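Local atomic coordinates of sister chromatid cohesion protein (Chaetomium thermophilum, PDB entry 5T8V), a protein that probably acts as a cohesin loader that binds chromatin, this chain being the HEAT-repeat C-terminal fragment of Scc2. Residues Asp974-Lys985 against Pro1031-Ser1042; Ala26-Ile35 against Met43-Leu54. All coordinates share one frame; numbering follows the deposited sequence.

Interaction 1 of 2, residues Asp974-Lys985 against Pro1031-Ser1042; sequences DRYSLIVGMAGK and PALDCVGLVCQS
Gly981 and Gly984 lie directly against Cys1035 and Val1039, showing how a helix pair in a HEAT-repeat solenoid can close up where side chains are missing. Helices 969-986 and 1026-1042 run almost parallel here, their segment axes 10° apart. Those axes approach to 7.1 Å, with Gly981 CA only 4.1 Å from Cys1035 CA. A CB on Gly981 would clash with Cys1035 CA, and one on Gly984 with Val1039 CG2.

Leu1038 fills the flank of this glycine seam. Its CB rests over the carbonyl of Gly981, while CD1 meets Met982 SD at 3.6 Å; the bent methionine chain also touches Leu922 and Asp923 of helix 919-935, which covers this flank.

Lys985 continues the same flank. From CB, 3.6 Å from Leu1038 O, the chain leaves with CG opposite its own backbone N (chi1 178°) and stays extended. CG passes near Ser1042 OG, CD lies 3.7 Å from Leu1038 CD2, and CE draws alongside Gln1041 OE1. NZ finally gives OE1 of Gln1041 a weak hydrogen bond of 3.0 Å and forms a long, weak ion pair with Asp923. A leucine here would probably leave Gln1041 OE1 without its ammonium donor and Asp923 without this distant countercharge.

At the other end, Pro1031 crosses Asp974 at about a right angle, its CB 3.3 Å from Asp974 OD2 and also against Ser977 OG. On the far flank Val980 CG1 packs on Cys1035 SG, beside Met1012 and Val1016 of helix 1009-1016. A shorter polar link closes the C-terminal end of the pair: Ser1042 OG donates to Lys985 O at 2.7 Å, lying in the carbonyl plane on a lone pair, with a C=O...OG angle of 123°.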
loop_
_atom_site.group_PDB
_atom_site.type_symbol
_atom_site.label_atom_id
_atom_site.label_comp_id
_atom_site.label_asym_id
_atom_site.label_seq_id
_atom_site.Cartn_x
_atom_site.Cartn_y
_atom_site.Cartn_z
ATOM N N ASP A 974 12.780 -50.871 -37.484
ATOM C CA ASP A 974 12.548 -49.919 -36.406
ATOM C C ASP A 974 11.675 -50.538 -35.326
ATOM O O ASP A 974 11.966 -50.418 -34.130
ATOM C CB ASP A 974 11.902 -48.646 -36.953
ATOM C CG ASP A 974 11.684 -47.594 -35.881
ATOM O OD1 ASP A 974 10.705 -47.720 -35.115
ATOM O OD2 ASP A 974 12.489 -46.642 -35.805
ATOM N N ARG A 975 10.606 -51.228 -35.731
ATOM C CA ARG A 975 9.715 -51.820 -34.743
ATOM C C ARG A 975 10.369 -53.001 -34.035
ATOM O O ARG A 975 10.233 -53.150 -32.816
ATOM C CB ARG A 975 8.403 -52.249 -35.402
ATOM C CG ARG A 975 7.263 -52.427 -34.416
ATOM C CD ARG A 975 6.836 -51.090 -33.820
ATOM N NE ARG A 975 5.928 -51.248 -32.693
ATOM C CZ ARG A 975 5.509 -50.241 -31.935
ATOM N NH1 ARG A 975 5.916 -49.001 -32.181
ATOM N NH2 ARG A 975 4.683 -50.472 -30.925
ATOM N N TYR A 976 11.077 -53.854 -34.776
ATOM C CA TYR A 976 11.776 -54.972 -34.148
ATOM C C TYR A 976 12.732 -54.475 -33.070
ATOM O O TYR A 976 12.645 -54.878 -31.903
ATOM C CB TYR A 976 12.535 -55.777 -35.207
ATOM C CG TYR A 976 11.660 -56.553 -36.171
ATOM C CD1 TYR A 976 10.486 -57.163 -35.746
ATOM C CD2 TYR A 976 12.016 -56.682 -37.509
ATOM C CE1 TYR A 976 9.692 -57.875 -36.624
ATOM C CE2 TYR A 976 11.227 -57.392 -38.393
ATOM C CZ TYR A 976 10.066 -57.986 -37.946
ATOM O OH TYR A 976 9.278 -58.694 -38.823
ATOM N N SER A 977 13.656 -53.590 -33.450
ATOM C CA SER A 977 14.624 -53.059 -32.498
ATOM C C SER A 977 13.941 -52.334 -31.350
ATOM O O SER A 977 14.436 -52.366 -30.218
ATOM C CB SER A 977 15.589 -52.114 -33.208
ATOM O OG SER A 977 14.943 -50.901 -33.551
ATOM N N LEU A 978 12.821 -51.661 -31.615
ATOM C CA LEU A 978 12.104 -50.990 -30.538
ATOM C C LEU A 978 11.575 -52.003 -29.528
ATOM O O LEU A 978 11.737 -51.833 -28.313
ATOM C CB LEU A 978 10.964 -50.147 -31.112
ATOM C CG LEU A 978 10.163 -49.353 -30.078
ATOM C CD1 LEU A 978 11.033 -48.309 -29.399
ATOM C CD2 LEU A 978 8.944 -48.703 -30.712
ATOM N N ILE A 979 10.942 -53.071 -30.018
ATOM C CA ILE A 979 10.395 -54.094 -29.128
ATOM C C ILE A 979 11.512 -54.742 -28.319
ATOM O O ILE A 979 11.419 -54.874 -27.093
ATOM C CB ILE A 979 9.605 -55.139 -29.938
ATOM C CG1 ILE A 979 8.413 -54.477 -30.633
ATOM C CG2 ILE A 979 9.125 -56.278 -29.033
ATOM C CD1 ILE A 979 7.725 -55.361 -31.661
ATOM N N VAL A 980 12.582 -55.163 -28.995
ATOM C CA VAL A 980 13.711 -55.764 -28.289
ATOM C C VAL A 980 14.248 -54.807 -27.232
ATOM O O VAL A 980 14.538 -55.208 -26.097
ATOM C CB VAL A 980 14.808 -56.174 -29.289
ATOM C CG1 VAL A 980 16.037 -56.712 -28.555
ATOM C CG2 VAL A 980 14.275 -57.214 -30.262
ATOM N N GLY A 981 14.382 -53.528 -27.584
ATOM C CA GLY A 981 14.975 -52.575 -26.660
ATOM C C GLY A 981 14.121 -52.357 -25.428
ATOM O O GLY A 981 14.620 -52.383 -24.298
ATOM N N MET A 982 12.820 -52.136 -25.625
ATOM C CA MET A 982 11.930 -51.961 -24.484
ATOM C C MET A 982 11.897 -53.214 -23.620
ATOM O O MET A 982 11.943 -53.133 -22.385
ATOM C CB MET A 982 10.525 -51.604 -24.971
ATOM C CG MET A 982 10.438 -50.280 -25.721
ATOM S SD MET A 982 11.211 -48.897 -24.851
ATOM C CE MET A 982 10.598 -49.137 -23.196
ATOM N N ALA A 983 11.824 -54.387 -24.253
ATOM C CA ALA A 983 11.871 -55.637 -23.505
ATOM C C ALA A 983 13.114 -55.691 -22.628
ATOM O O ALA A 983 13.032 -55.970 -21.428
ATOM C CB ALA A 983 11.834 -56.824 -24.468
ATOM N N GLY A 984 14.279 -55.412 -23.214
ATOM C CA GLY A 984 15.499 -55.362 -22.427
ATOM C C GLY A 984 15.439 -54.337 -21.313
ATOM O O GLY A 984 16.051 -54.524 -20.259
ATOM N N LYS A 985 14.698 -53.246 -21.524
ATOM C CA LYS A 985 14.608 -52.206 -20.505
ATOM C C LYS A 985 13.808 -52.683 -19.299
ATOM O O LYS A 985 14.232 -52.499 -18.151
ATOM C CB LYS A 985 13.979 -50.942 -21.093
ATOM C CG LYS A 985 13.806 -49.815 -20.079
ATOM C CD LYS A 985 13.324 -48.534 -20.738
ATOM C CE LYS A 985 13.111 -47.422 -19.723
ATOM N NZ LYS A 985 13.329 -46.071 -20.316
ATOM N N PRO A 1031 17.106 -46.276 -34.677
ATOM C CA PRO A 1031 16.431 -47.233 -33.787
ATOM C C PRO A 1031 17.343 -48.331 -33.270
ATOM O O PRO A 1031 17.034 -48.933 -32.233
ATOM C CB PRO A 1031 15.308 -47.799 -34.666
ATOM C CG PRO A 1031 15.785 -47.608 -36.058
ATOM C CD PRO A 1031 16.576 -46.341 -36.052
ATOM N N ALA A 1032 18.453 -48.612 -33.954
ATOM C CA ALA A 1032 19.424 -49.571 -33.433
ATOM C C ALA A 1032 20.099 -49.029 -32.179
ATOM O O ALA A 1032 20.122 -49.692 -31.132
ATOM C CB ALA A 1032 20.464 -49.898 -34.504
ATOM N N LEU A 1033 20.654 -47.818 -32.268
ATOM C CA LEU A 1033 21.277 -47.200 -31.104
ATOM C C LEU A 1033 20.262 -46.990 -29.988
ATOM O O LEU A 1033 20.582 -47.159 -28.805
ATOM C CB LEU A 1033 21.933 -45.880 -31.504
ATOM C CG LEU A 1033 23.207 -46.059 -32.334
ATOM C CD1 LEU A 1033 23.578 -44.763 -33.024
ATOM C CD2 LEU A 1033 24.360 -46.550 -31.466
ATOM N N ASP A 1034 19.029 -46.624 -30.345
ATOM C CA ASP A 1034 17.969 -46.520 -29.348
ATOM C C ASP A 1034 17.769 -47.853 -28.637
ATOM O O ASP A 1034 17.689 -47.912 -27.403
ATOM C CB ASP A 1034 16.671 -46.066 -30.020
ATOM C CG ASP A 1034 15.620 -45.621 -29.023
ATOM O OD1 ASP A 1034 15.772 -45.911 -27.818
ATOM O OD2 ASP A 1034 14.632 -44.982 -29.447
ATOM N N CYS A 1035 17.696 -48.939 -29.407
ATOM C CA CYS A 1035 17.511 -50.266 -28.829
ATOM C C CYS A 1035 18.639 -50.606 -27.860
ATOM O O CYS A 1035 18.399 -50.891 -26.680
ATOM C CB CYS A 1035 17.423 -51.302 -29.950
ATOM S SG CYS A 1035 17.459 -53.016 -29.395
ATOM N N VAL A 1036 19.885 -50.584 -28.342
ATOM C CA VAL A 1036 21.009 -50.942 -27.477
ATOM C C VAL A 1036 21.069 -50.036 -26.255
ATOM O O VAL A 1036 21.503 -50.465 -25.178
ATOM C CB VAL A 1036 22.334 -50.904 -28.266
ATOM C CG1 VAL A 1036 22.586 -49.523 -28.815
ATOM C CG2 VAL A 1036 23.494 -51.348 -27.387
ATOM N N GLY A 1037 20.657 -48.775 -26.394
ATOM C CA GLY A 1037 20.631 -47.889 -25.241
ATOM C C GLY A 1037 19.607 -48.323 -24.209
ATOM O O GLY A 1037 19.902 -48.395 -23.009
ATOM N N LEU A 1038 18.384 -48.619 -24.663
ATOM C CA LEU A 1038 17.351 -49.117 -23.759
ATOM C C LEU A 1038 17.799 -50.396 -23.063
ATOM O O LEU A 1038 17.511 -50.600 -21.878
ATOM C CB LEU A 1038 16.055 -49.359 -24.533
ATOM C CG LEU A 1038 15.369 -48.126 -25.120
ATOM C CD1 LEU A 1038 14.524 -48.510 -26.324
ATOM C CD2 LEU A 1038 14.514 -47.452 -24.064
ATOM N N VAL A 1039 18.497 -51.272 -23.783
ATOM C CA VAL A 1039 18.974 -52.513 -23.180
ATOM C C VAL A 1039 20.036 -52.218 -22.129
ATOM O O VAL A 1039 19.976 -52.721 -21.001
ATOM C CB VAL A 1039 19.506 -53.466 -24.265
ATOM C CG1 VAL A 1039 20.141 -54.704 -23.638
ATOM C CG2 VAL A 1039 18.384 -53.865 -25.214
ATOM N N CYS A 1040 21.024 -51.394 -22.485
ATOM C CA CYS A 1040 22.160 -51.168 -21.598
ATOM C C CYS A 1040 21.743 -50.443 -20.326
ATOM O O CYS A 1040 22.272 -50.728 -19.245
ATOM C CB CYS A 1040 23.244 -50.378 -22.327
ATOM S SG CYS A 1040 24.051 -51.285 -23.659
ATOM N N GLN A 1041 20.799 -49.501 -20.425
ATOM C CA GLN A 1041 20.444 -48.714 -19.248
ATOM C C GLN A 1041 19.942 -49.597 -18.112
ATOM O O GLN A 1041 20.081 -49.233 -16.939
ATOM C CB GLN A 1041 19.400 -47.656 -19.611
ATOM C CG GLN A 1041 17.965 -48.150 -19.652
ATOM C CD GLN A 1041 16.987 -47.040 -19.957
ATOM O OE1 GLN A 1041 16.036 -46.815 -19.210
ATOM N NE2 GLN A 1041 17.217 -46.331 -21.058
ATOM N N SER A 1042 19.366 -50.757 -18.433
ATOM C CA SER A 1042 18.907 -51.703 -17.424
ATOM C C SER A 1042 19.844 -52.893 -17.253
ATOM O O SER A 1042 19.657 -53.678 -16.315
ATOM C CB SER A 1042 17.504 -52.211 -17.771
ATOM O OG SER A 1042 16.546 -51.174 -17.639
#

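Interaction 2 of 2, residues Ala26-Ile35 against Met43-Leu54; sequences AAFQAVDRAI and MAIFLSETEATL
Helix 26-35 carries a small antiparallel beta-hairpin across Ala30, Val31 and Ala34, its axis 22° from strand 44-46 and 147° from strand 52-54. Ile45 and Thr53 form a hydrogen-bonded pair between the strands, and the residues flanking that pair, Ala44, Ala52 and Leu54, bring their side chains to the helix. No hydrogen bond joins hairpin and helix; apolar groups do the work, alanine methyls at the centre and Met43, Leu54 and Ile35 toward the ends.

Ala34 CB sits 3.7 Å from Ala44 CB and also reaches Ala52 CB, so one methyl bridges both strands. Val31 spreads its two methyls along the second strand: CG1, opposite the backbone N (chi1 174°), lies 4.0 Å from Ala52 CB, whereas CG2 turns to Leu54 CD2 at 3.7 Å and also lies against Ala44 CB. The same leucine methyl rests on Ala27 CB, and Leu54 goes on to touch Leu62 of helix 56-71. Towards the start of the helix segment, Ala30 CB meets Met43 CB at 3.8 Å, and the extended methionine carries SD on towards Ala26.

Ile35 closes the other end, with CG1 3.6 Å from Ala52 CB and CD1 reaching over the turn to Thr50 O. Helix 81-96 covers the hairpin's other side at Thr53. Within the turn, an ST motif is formed by Ser48 OG, which accepts from Glu51 N at 3.2 Å.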
loop_
_atom_site.group_PDB
_atom_site.type_symbol
_atom_site.label_atom_id
_atom_site.label_comp_id
_atom_site.label_asym_id
_atom_site.label_seq_id
_atom_site.Cartn_x
_atom_site.Cartn_y
_atom_site.Cartn_z
ATOM N N ALA A 26 -37.590 56.363 44.357
ATOM C CA ALA A 26 -37.621 55.450 45.496
ATOM C C ALA A 26 -36.212 55.086 45.950
ATOM O O ALA A 26 -35.948 54.974 47.155
ATOM C CB ALA A 26 -38.410 54.192 45.137
ATOM N N ALA A 27 -35.292 54.900 45.001
ATOM C CA ALA A 27 -33.917 54.571 45.361
ATOM C C ALA A 27 -33.227 55.749 46.037
ATOM O O ALA A 27 -32.546 55.575 47.055
ATOM C CB ALA A 27 -33.139 54.139 44.118
ATOM N N PHE A 28 -33.392 56.957 45.493
ATOM C CA PHE A 28 -32.706 58.111 46.067
ATOM C C PHE A 28 -33.214 58.421 47.471
ATOM O O PHE A 28 -32.415 58.672 48.381
ATOM C CB PHE A 28 -32.865 59.325 45.149
ATOM C CG PHE A 28 -32.187 59.174 43.811
ATOM C CD1 PHE A 28 -31.279 58.150 43.579
ATOM C CD2 PHE A 28 -32.456 60.061 42.786
ATOM C CE1 PHE A 28 -30.660 58.017 42.356
ATOM C CE2 PHE A 28 -31.837 59.932 41.561
ATOM C CZ PHE A 28 -30.939 58.909 41.346
ATOM N N GLN A 29 -34.532 58.405 47.676
ATOM C CA GLN A 29 -35.041 58.631 49.024
ATOM C C GLN A 29 -34.770 57.441 49.936
ATOM O O GLN A 29 -34.748 57.606 51.160
ATOM C CB GLN A 29 -36.535 58.958 48.990
ATOM C CG GLN A 29 -37.436 57.861 48.456
ATOM C CD GLN A 29 -38.817 58.386 48.090
ATOM O OE1 GLN A 29 -39.098 59.576 48.239
ATOM N NE2 GLN A 29 -39.683 57.500 47.611
ATOM N N ALA A 30 -34.553 56.250 49.369
ATOM C CA ALA A 30 -34.046 55.140 50.169
ATOM C C ALA A 30 -32.638 55.435 50.672
ATOM O O ALA A 30 -32.301 55.114 51.817
ATOM C CB ALA A 30 -34.066 53.846 49.355
ATOM N N VAL A 31 -31.804 56.052 49.831
ATOM C CA VAL A 31 -30.481 56.478 50.277
ATOM C C VAL A 31 -30.609 57.546 51.356
ATOM O O VAL A 31 -29.910 57.507 52.377
ATOM C CB VAL A 31 -29.646 56.976 49.081
ATOM C CG1 VAL A 31 -28.319 57.563 49.550
ATOM C CG2 VAL A 31 -29.397 55.842 48.099
ATOM N N ASP A 32 -31.501 58.519 51.150
ATOM C CA ASP A 32 -31.723 59.543 52.167
ATOM C C ASP A 32 -32.088 58.910 53.503
ATOM O O ASP A 32 -31.533 59.269 54.548
ATOM C CB ASP A 32 -32.820 60.510 51.715
ATOM C CG ASP A 32 -32.326 61.525 50.706
ATOM O OD1 ASP A 32 -31.191 62.022 50.865
ATOM O OD2 ASP A 32 -33.074 61.827 49.754
ATOM N N ARG A 33 -33.027 57.962 53.487
ATOM C CA ARG A 33 -33.413 57.283 54.720
ATOM C C ARG A 33 -32.237 56.521 55.316
ATOM O O ARG A 33 -32.076 56.473 56.541
ATOM C CB ARG A 33 -34.578 56.335 54.449
ATOM C CG ARG A 33 -35.208 55.747 55.702
ATOM C CD ARG A 33 -35.881 54.422 55.399
ATOM N NE ARG A 33 -36.620 54.461 54.139
ATOM C CZ ARG A 33 -37.158 53.395 53.554
ATOM N NH1 ARG A 33 -37.043 52.195 54.108
ATOM N NH2 ARG A 33 -37.810 53.530 52.406
ATOM N N ALA A 34 -31.406 55.917 54.466
ATOM C CA ALA A 34 -30.259 55.165 54.956
ATOM C C ALA A 34 -29.177 56.067 55.536
ATOM O O ALA A 34 -28.335 55.585 56.297
ATOM C CB ALA A 34 -29.672 54.310 53.833
ATOM N N ILE A 35 -29.173 57.351 55.189
ATOM C CA ILE A 35 -28.218 58.295 55.769
ATOM C C ILE A 35 -28.762 58.908 57.051
ATOM O O ILE A 35 -28.079 58.926 58.079
ATOM C CB ILE A 35 -27.848 59.381 54.735
ATOM C CG1 ILE A 35 -27.066 58.756 53.575
ATOM C CG2 ILE A 35 -27.028 60.499 55.395
ATOM C CD1 ILE A 35 -26.736 59.721 52.444
ATOM N N MET A 43 -33.236 48.942 50.416
ATOM C CA MET A 43 -32.669 49.212 49.099
ATOM C C MET A 43 -31.244 49.739 49.152
ATOM O O MET A 43 -30.432 49.388 48.296
ATOM C CB MET A 43 -33.542 50.224 48.348
ATOM C CG MET A 43 -34.867 49.661 47.857
ATOM S SD MET A 43 -35.887 50.905 47.042
ATOM C CE MET A 43 -37.104 49.872 46.230
ATOM N N ALA A 44 -30.919 50.570 50.136
ATOM C CA ALA A 44 -29.604 51.183 50.239
ATOM C C ALA A 44 -28.769 50.501 51.320
ATOM O O ALA A 44 -29.267 49.734 52.146
ATOM C CB ALA A 44 -29.734 52.680 50.535
ATOM N N ILE A 45 -27.474 50.800 51.296
ATOM C CA ILE A 45 -26.511 50.297 52.266
ATOM C C ILE A 45 -25.829 51.497 52.903
ATOM O O ILE A 45 -25.362 52.401 52.198
ATOM C CB ILE A 45 -25.478 49.359 51.610
ATOM C CG1 ILE A 45 -26.143 48.031 51.233
ATOM C CG2 ILE A 45 -24.282 49.122 52.543
ATOM C CD1 ILE A 45 -25.247 47.078 50.459
ATOM N N PHE A 46 -25.778 51.504 54.232
ATOM C CA PHE A 46 -25.137 52.573 54.986
ATOM C C PHE A 46 -23.664 52.235 55.182
ATOM O O PHE A 46 -23.333 51.196 55.764
ATOM C CB PHE A 46 -25.832 52.763 56.331
ATOM C CG PHE A 46 -25.199 53.811 57.198
ATOM C CD1 PHE A 46 -25.522 55.147 57.038
ATOM C CD2 PHE A 46 -24.284 53.462 58.176
ATOM C CE1 PHE A 46 -24.945 56.114 57.835
ATOM C CE2 PHE A 46 -23.702 54.427 58.977
ATOM C CZ PHE A 46 -24.033 55.754 58.805
ATOM N N LEU A 47 -22.784 53.108 54.691
ATOM C CA LEU A 47 -21.347 52.926 54.855
ATOM C C LEU A 47 -20.826 53.862 55.938
ATOM O O LEU A 47 -20.566 53.431 57.065
ATOM C CB LEU A 47 -20.622 53.168 53.529
ATOM C CG LEU A 47 -21.000 52.220 52.386
ATOM C CD1 LEU A 47 -20.333 52.649 51.088
ATOM C CD2 LEU A 47 -20.634 50.777 52.720
ATOM N N SER A 48 -20.668 55.137 55.606
ATOM C CA SER A 48 -20.345 56.178 56.569
ATOM C C SER A 48 -21.574 57.054 56.787
ATOM O O SER A 48 -22.640 56.827 56.208
ATOM C CB SER A 48 -19.152 57.007 56.089
ATOM O OG SER A 48 -19.453 57.678 54.877
ATOM N N GLU A 49 -21.422 58.070 57.634
ATOM C CA GLU A 49 -22.531 58.971 57.924
ATOM C C GLU A 49 -22.724 60.036 56.851
ATOM O O GLU A 49 -23.593 60.899 57.009
ATOM C CB GLU A 49 -22.328 59.641 59.285
ATOM C CG GLU A 49 -21.097 60.524 59.380
ATOM C CD GLU A 49 -20.946 61.154 60.750
ATOM O OE1 GLU A 49 -21.782 60.865 61.632
ATOM O OE2 GLU A 49 -19.994 61.938 60.944
ATOM N N THR A 50 -21.938 59.999 55.773
ATOM C CA THR A 50 -22.140 60.877 54.631
ATOM C C THR A 50 -22.404 60.128 53.334
ATOM O O THR A 50 -23.035 60.695 52.436
ATOM C CB THR A 50 -20.921 61.795 54.430
ATOM O OG1 THR A 50 -21.222 62.788 53.441
ATOM C CG2 THR A 50 -19.693 60.997 53.990
ATOM N N GLU A 51 -21.953 58.881 53.215
ATOM C CA GLU A 51 -22.148 58.075 52.020
ATOM C C GLU A 51 -23.105 56.924 52.306
ATOM O O GLU A 51 -23.248 56.474 53.446
ATOM C CB GLU A 51 -20.815 57.519 51.508
ATOM C CG GLU A 51 -20.003 58.503 50.683
ATOM C CD GLU A 51 -18.683 57.917 50.216
ATOM O OE1 GLU A 51 -17.655 58.622 50.298
ATOM O OE2 GLU A 51 -18.674 56.748 49.774
ATOM N N ALA A 52 -23.759 56.452 51.246
ATOM C CA ALA A 52 -24.668 55.315 51.326
ATOM C C ALA A 52 -25.038 54.879 49.915
ATOM O O ALA A 52 -25.545 55.683 49.124
ATOM C CB ALA A 52 -25.918 55.667 52.133
ATOM N N THR A 53 -24.790 53.615 49.587
ATOM C CA THR A 53 -24.854 53.155 48.210
ATOM C C THR A 53 -26.149 52.390 47.953
ATOM O O THR A 53 -26.971 52.182 48.844
ATOM C CB THR A 53 -23.637 52.286 47.888
ATOM O OG1 THR A 53 -23.619 51.149 48.759
ATOM C CG2 THR A 53 -22.353 53.082 48.068
ATOM N N LEU A 54 -26.335 51.979 46.701
ATOM C CA LEU A 54 -27.481 51.170 46.312
ATOM C C LEU A 54 -27.107 49.696 46.369
ATOM O O LEU A 54 -26.005 49.306 45.974
ATOM C CB LEU A 54 -27.951 51.542 44.904
ATOM C CG LEU A 54 -28.433 52.983 44.704
ATOM C CD1 LEU A 54 -28.677 53.265 43.232
ATOM C CD2 LEU A 54 -29.696 53.255 45.505
#

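How the interactions relate
The two contacts stand on opposite sides of the chain's centre, their centres about 140 Å apart, and share no element. Interaction 1 is a buried contact between helices 969-986 and 1026-1042, whereas interaction 2 is partly buried, near the N-terminal end, where a hairpin in a predominantly helical chain lies on helix 9-36. Both rely on small residues to bring backbones close, but differently: glycines let two helix backbones come close together in 974-985/1031-1042, while in 26-35/43-54 alanine methyls, backed by larger side chains such as Val31, Leu54 and Ile35, separate helix from strands. Polar bonds cross only interaction 1, at its partly exposed end; no hydrogen bond joins the two segments of interaction 2.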